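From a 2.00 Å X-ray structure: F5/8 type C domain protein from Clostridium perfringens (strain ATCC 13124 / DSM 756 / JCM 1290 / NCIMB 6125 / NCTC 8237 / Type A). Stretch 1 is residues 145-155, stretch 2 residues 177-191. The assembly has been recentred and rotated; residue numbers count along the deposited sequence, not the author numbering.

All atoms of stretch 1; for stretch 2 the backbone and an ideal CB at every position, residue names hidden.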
# COMPACT_ATOMS: atom_id res chain seq x y z
N ILE A 145 12.84 22.90 -13.22
CA ILE A 145 13.87 23.20 -12.23
C ILE A 145 15.21 22.70 -12.74
O ILE A 145 15.30 21.60 -13.29
CB ILE A 145 13.53 22.57 -10.86
CG1 ILE A 145 12.39 23.33 -10.18
CG2 ILE A 145 14.76 22.54 -9.95
CD1 ILE A 145 12.75 24.75 -9.79
N PHE A 146 16.25 23.52 -12.58
CA PHE A 146 17.62 23.11 -12.83
C PHE A 146 18.35 22.98 -11.50
O PHE A 146 18.36 23.92 -10.70
CB PHE A 146 18.35 24.10 -13.74
CG PHE A 146 19.82 23.84 -13.85
CD1 PHE A 146 20.29 22.71 -14.49
CD2 PHE A 146 20.74 24.73 -13.30
CE1 PHE A 146 21.65 22.46 -14.59
CE2 PHE A 146 22.09 24.49 -13.40
CZ PHE A 146 22.55 23.35 -14.04
N ASP A 147 18.97 21.83 -11.27
CA ASP A 147 19.64 21.52 -10.02
C ASP A 147 21.04 20.99 -10.31
O ASP A 147 21.21 20.17 -11.22
CB ASP A 147 18.83 20.48 -9.21
CG ASP A 147 19.32 20.34 -7.79
OD1 ASP A 147 20.20 21.13 -7.37
OD2 ASP A 147 18.83 19.43 -7.08
N THR A 148 22.02 21.46 -9.55
CA THR A 148 23.40 21.07 -9.81
C THR A 148 24.26 21.35 -8.58
O THR A 148 23.95 22.22 -7.77
CB THR A 148 23.97 21.81 -11.02
OG1 THR A 148 25.27 21.30 -11.34
CG2 THR A 148 24.08 23.31 -10.74
N TRP A 149 25.34 20.58 -8.47
CA TRP A 149 26.46 20.90 -7.58
C TRP A 149 27.58 21.52 -8.40
O TRP A 149 27.78 21.16 -9.57
CB TRP A 149 26.97 19.65 -6.87
CG TRP A 149 26.04 19.07 -5.84
CD1 TRP A 149 25.28 17.95 -5.96
CD2 TRP A 149 25.80 19.58 -4.52
NE1 TRP A 149 24.57 17.73 -4.81
CE2 TRP A 149 24.87 18.72 -3.90
CE3 TRP A 149 26.27 20.68 -3.80
CZ2 TRP A 149 24.40 18.92 -2.61
CZ3 TRP A 149 25.81 20.88 -2.51
CH2 TRP A 149 24.88 20.01 -1.93
N VAL A 150 28.30 22.46 -7.80
CA VAL A 150 29.39 23.14 -8.48
C VAL A 150 30.59 23.22 -7.55
O VAL A 150 30.46 23.20 -6.33
CB VAL A 150 28.99 24.56 -8.96
CG1 VAL A 150 27.94 24.47 -10.05
CG2 VAL A 150 28.49 25.39 -7.79
N GLY A 151 31.77 23.31 -8.15
CA GLY A 151 32.99 23.41 -7.38
C GLY A 151 34.21 23.16 -8.25
O GLY A 151 34.10 22.84 -9.44
N ILE A 152 35.37 23.34 -7.63
CA ILE A 152 36.64 23.08 -8.30
C ILE A 152 36.91 21.58 -8.28
O ILE A 152 36.81 20.93 -7.22
CB ILE A 152 37.78 23.86 -7.62
CG1 ILE A 152 37.57 25.36 -7.77
CG2 ILE A 152 39.13 23.44 -8.18
CD1 ILE A 152 38.03 25.91 -9.11
N ASP A 153 37.23 21.02 -9.44
CA ASP A 153 37.53 19.59 -9.52
C ASP A 153 38.75 19.25 -8.69
O ASP A 153 39.71 20.04 -8.60
CB ASP A 153 37.74 19.18 -10.98
CG ASP A 153 37.89 17.68 -11.14
OD1 ASP A 153 36.89 16.95 -10.99
OD2 ASP A 153 39.01 17.22 -11.43
N ARG A 154 38.73 18.08 -8.06
CA ARG A 154 39.77 17.69 -7.13
C ARG A 154 41.09 17.34 -7.81
O ARG A 154 42.10 17.16 -7.11
CB ARG A 154 39.30 16.51 -6.27
CG ARG A 154 38.20 16.85 -5.29
CD ARG A 154 38.48 18.17 -4.58
NE ARG A 154 39.61 18.08 -3.66
CZ ARG A 154 40.00 19.06 -2.85
NH1 ARG A 154 41.04 18.88 -2.05
NH2 ARG A 154 39.35 20.21 -2.85
N HIS A 155 41.12 17.23 -9.14
CA HIS A 155 42.36 16.91 -9.83
C HIS A 155 43.40 18.01 -9.70
O HIS A 155 44.60 17.74 -9.84
CB HIS A 155 42.07 16.63 -11.31
CG HIS A 155 43.30 16.41 -12.14
ND1 HIS A 155 43.94 15.19 -12.23
CD2 HIS A 155 44.01 17.26 -12.91
CE1 HIS A 155 44.99 15.30 -13.02
NE2 HIS A 155 45.05 16.55 -13.45
N UNK A 177 24.14 32.63 -9.05
CA UNK A 177 25.60 32.62 -9.13
C UNK A 177 26.16 32.33 -7.75
O UNK A 177 25.50 32.53 -6.73
CB UNK A 177 26.14 33.95 -9.67
N UNK A 178 27.40 31.84 -7.74
CA UNK A 178 28.13 31.58 -6.51
C UNK A 178 29.14 32.69 -6.27
O UNK A 178 29.32 33.60 -7.09
CB UNK A 178 28.83 30.22 -6.57
N UNK A 179 29.81 32.63 -5.12
CA UNK A 179 30.97 33.47 -4.88
C UNK A 179 32.17 32.90 -5.64
O UNK A 179 32.05 31.93 -6.40
CB UNK A 179 31.27 33.57 -3.38
N UNK A 180 33.33 33.51 -5.45
CA UNK A 180 34.55 32.96 -6.02
C UNK A 180 34.90 31.68 -5.27
O UNK A 180 35.13 31.70 -4.05
CB UNK A 180 35.70 33.97 -5.95
N UNK A 181 34.91 30.56 -5.98
CA UNK A 181 35.16 29.25 -5.38
C UNK A 181 36.61 28.86 -5.61
O UNK A 181 37.11 28.94 -6.74
CB UNK A 181 34.22 28.19 -5.96
N UNK A 182 37.28 28.43 -4.55
CA UNK A 182 38.68 28.05 -4.59
C UNK A 182 38.81 26.54 -4.35
O UNK A 182 37.81 25.82 -4.29
CB UNK A 182 39.48 28.84 -3.55
N UNK A 183 40.05 26.08 -4.22
CA UNK A 183 40.30 24.64 -4.09
C UNK A 183 39.64 24.09 -2.83
O UNK A 183 38.99 23.04 -2.87
CB UNK A 183 41.80 24.36 -4.06
N UNK A 184 39.77 24.80 -1.71
CA UNK A 184 39.24 24.33 -0.44
C UNK A 184 37.82 24.81 -0.17
O UNK A 184 37.34 24.69 0.96
CB UNK A 184 40.16 24.78 0.70
N UNK A 185 37.14 25.35 -1.18
CA UNK A 185 35.75 25.76 -1.00
C UNK A 185 34.84 24.55 -1.17
O UNK A 185 34.84 23.93 -2.25
CB UNK A 185 35.37 26.86 -1.99
N UNK A 186 34.06 24.17 -0.16
CA UNK A 186 33.15 23.03 -0.31
C UNK A 186 32.14 23.27 -1.42
O UNK A 186 31.80 24.41 -1.74
CB UNK A 186 32.42 22.75 1.01
N UNK A 187 31.65 22.17 -2.00
CA UNK A 187 30.75 22.26 -3.14
C UNK A 187 29.48 23.02 -2.78
O UNK A 187 28.97 22.93 -1.66
CB UNK A 187 30.40 20.86 -3.65
N UNK A 188 28.98 23.80 -3.74
CA UNK A 188 27.79 24.60 -3.57
C UNK A 188 26.68 24.09 -4.47
O UNK A 188 26.93 23.55 -5.56
CB UNK A 188 28.09 26.07 -3.86
N UNK A 189 25.44 24.25 -4.02
CA UNK A 189 24.27 23.80 -4.75
C UNK A 189 23.56 24.99 -5.39
O UNK A 189 23.45 26.06 -4.79
CB UNK A 189 23.32 23.04 -3.82
N UNK A 190 23.08 24.79 -6.62
CA UNK A 190 22.34 25.81 -7.35
C UNK A 190 21.03 25.19 -7.84
O UNK A 190 21.05 24.23 -8.61
CB UNK A 190 23.16 26.36 -8.52
N UNK A 191 19.91 25.75 -7.40
CA UNK A 191 18.58 25.30 -7.79
C UNK A 191 17.88 26.49 -8.45
O UNK A 191 17.55 27.47 -7.77
CB UNK A 191 17.79 24.77 -6.59

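Position 177 has nothing of stretch 1 within reach of its CB, so the contact sets no preference; it is Glu177. At 178 the CB points toward stretch 1 and lies 5.0 Å from Val150 CG2, which would suit a small or medium side chain with an apolar surface. Thr178 is found, its CG2 3.9 Å from Val150 CG2. Positions 179 and 180 are again out of reach and are Asp179 and Val180.

The CB of 181 points toward stretch 1, 4.7 Å from Ile152 CG1. With no side chain on Gly151, an apolar side chain could lie over the glycine, Met being the longest and most flexible choice and Leu or Ile also possible. Met181 places CE 3.6 Å from Gly151 CA and SD 4.1 Å from Val150 CG2.

Position 182 points away and tolerates many residues; it is Arg182, which opens a type I turn ending at 185. At 183, phi/psi of -62/-45° suits the turn, and the CB sits sideways, 5.0 Å from both Ile152 CG2 and Arg154 NH2. An aliphatic or an acidic residue could answer these neighbours. Ile183 takes the aliphatic option, with CG1 4.4 Å from Ile152 CG2, while its backbone O lies 2.9 Å from Arg154 NH2. Positions 184 and 185 make no side-chain contact with stretch 1 and are Asp184 and Thr185; the phi of -61° at 186 would admit proline, and Pro186 is found. A water joins Ile152 N to the O atoms of Arg182 and Thr185.

The CB of 187 points toward stretch 1, 4.1 Å from Trp149 CE3. A long aliphatic, aromatic or cationic chain could cover the indole. Lys187 does so, with CE 3.5 Å from the centroid of the Trp149 six-membered ring and NZ 4.3 Å from it, a cation-pi contact.

From 188 the backbone pairs antiparallel with stretch 1; 188 and 190 point to the sheet face carrying Thr148 and Val150, 189 and 191 to that of Asp147 and Trp149. The CB of 188 is 4.0 Å from Val150 CG2, favouring an aliphatic stem; Lys188 supplies one, then leads away.

At 189 the CB is 3.5 Å from Trp149 CZ3, and Asp147 invites Arg or Lys. Arg189 packs CB over the indole face opposite Lys187 and forms a salt bridge, NH2 to Asp147 OD2 at 2.7 Å.

The CB of 190 lies 3.9 Å from Thr148 CG2, suiting an aliphatic residue: Leu190 brings CD1 4.1 Å from Val150 CG1. The CB of 191 lies 5.0 Å from Ile145 CG2; Val or Ile would fit, and Val191 sets CG1 3.7 Å from Ile145 CG2.

Stretch 2, residues 177-191: ETDVMRIDTPKKRLV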
# COMPACT_ATOMS: atom_id res chain seq x y z
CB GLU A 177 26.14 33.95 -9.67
CG GLU A 177 26.11 35.09 -8.67
CD GLU A 177 26.60 36.39 -9.26
OE1 GLU A 177 27.21 36.36 -10.35
OE2 GLU A 177 26.36 37.45 -8.64
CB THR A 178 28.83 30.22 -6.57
OG1 THR A 178 29.91 30.28 -7.50
CG2 THR A 178 27.85 29.13 -7.00
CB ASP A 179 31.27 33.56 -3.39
CG ASP A 179 30.03 33.88 -2.56
OD1 ASP A 179 29.21 34.70 -3.01
OD2 ASP A 179 29.89 33.30 -1.47
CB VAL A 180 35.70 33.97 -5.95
CG1 VAL A 180 37.04 33.27 -6.14
CG2 VAL A 180 35.51 35.05 -7.01
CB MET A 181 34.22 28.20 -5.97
CG MET A 181 32.83 28.22 -5.36
SD MET A 181 31.79 26.87 -5.93
CE MET A 181 32.17 25.63 -4.69
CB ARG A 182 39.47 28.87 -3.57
CG ARG A 182 39.06 30.34 -3.55
CD ARG A 182 40.08 31.20 -2.83
NE ARG A 182 39.92 32.61 -3.16
CZ ARG A 182 40.49 33.21 -4.20
NH1 ARG A 182 41.28 32.52 -5.02
NH2 ARG A 182 40.29 34.50 -4.43
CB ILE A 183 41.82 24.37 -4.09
CG1 ILE A 183 42.39 24.59 -5.49
CG2 ILE A 183 42.11 22.95 -3.61
CD1 ILE A 183 43.90 24.58 -5.53
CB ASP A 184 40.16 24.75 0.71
CG ASP A 184 40.34 26.26 0.79
OD1 ASP A 184 40.05 26.95 -0.20
OD2 ASP A 184 40.78 26.74 1.86
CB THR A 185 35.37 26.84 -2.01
OG1 THR A 185 36.30 27.92 -1.93
CG2 THR A 185 33.96 27.37 -1.72
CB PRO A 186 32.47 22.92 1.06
CG PRO A 186 33.41 23.60 2.00
CD PRO A 186 34.05 24.71 1.21
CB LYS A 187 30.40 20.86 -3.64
CG LYS A 187 29.61 20.01 -2.66
CD LYS A 187 29.30 18.64 -3.24
CE LYS A 187 28.21 17.94 -2.44
NZ LYS A 187 28.48 17.94 -0.98
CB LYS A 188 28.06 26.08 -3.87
CG LYS A 188 28.88 26.79 -2.81
CD LYS A 188 29.23 28.21 -3.24
CE LYS A 188 30.22 28.86 -2.29
NZ LYS A 188 29.68 28.95 -0.90
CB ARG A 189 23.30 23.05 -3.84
CG ARG A 189 22.17 22.33 -4.57
CD ARG A 189 21.35 21.48 -3.61
NE ARG A 189 20.35 20.68 -4.31
CZ ARG A 189 19.29 20.14 -3.72
NH1 ARG A 189 19.08 20.31 -2.42
NH2 ARG A 189 18.43 19.43 -4.44
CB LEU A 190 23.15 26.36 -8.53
CG LEU A 190 24.47 27.06 -8.20
CD1 LEU A 190 25.18 27.49 -9.47
CD2 LEU A 190 24.23 28.25 -7.28
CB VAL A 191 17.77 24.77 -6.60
CG1 VAL A 191 16.43 24.24 -7.07
CG2 VAL A 191 18.55 23.68 -5.88
O HOH W 1 35.61 24.44 -4.99
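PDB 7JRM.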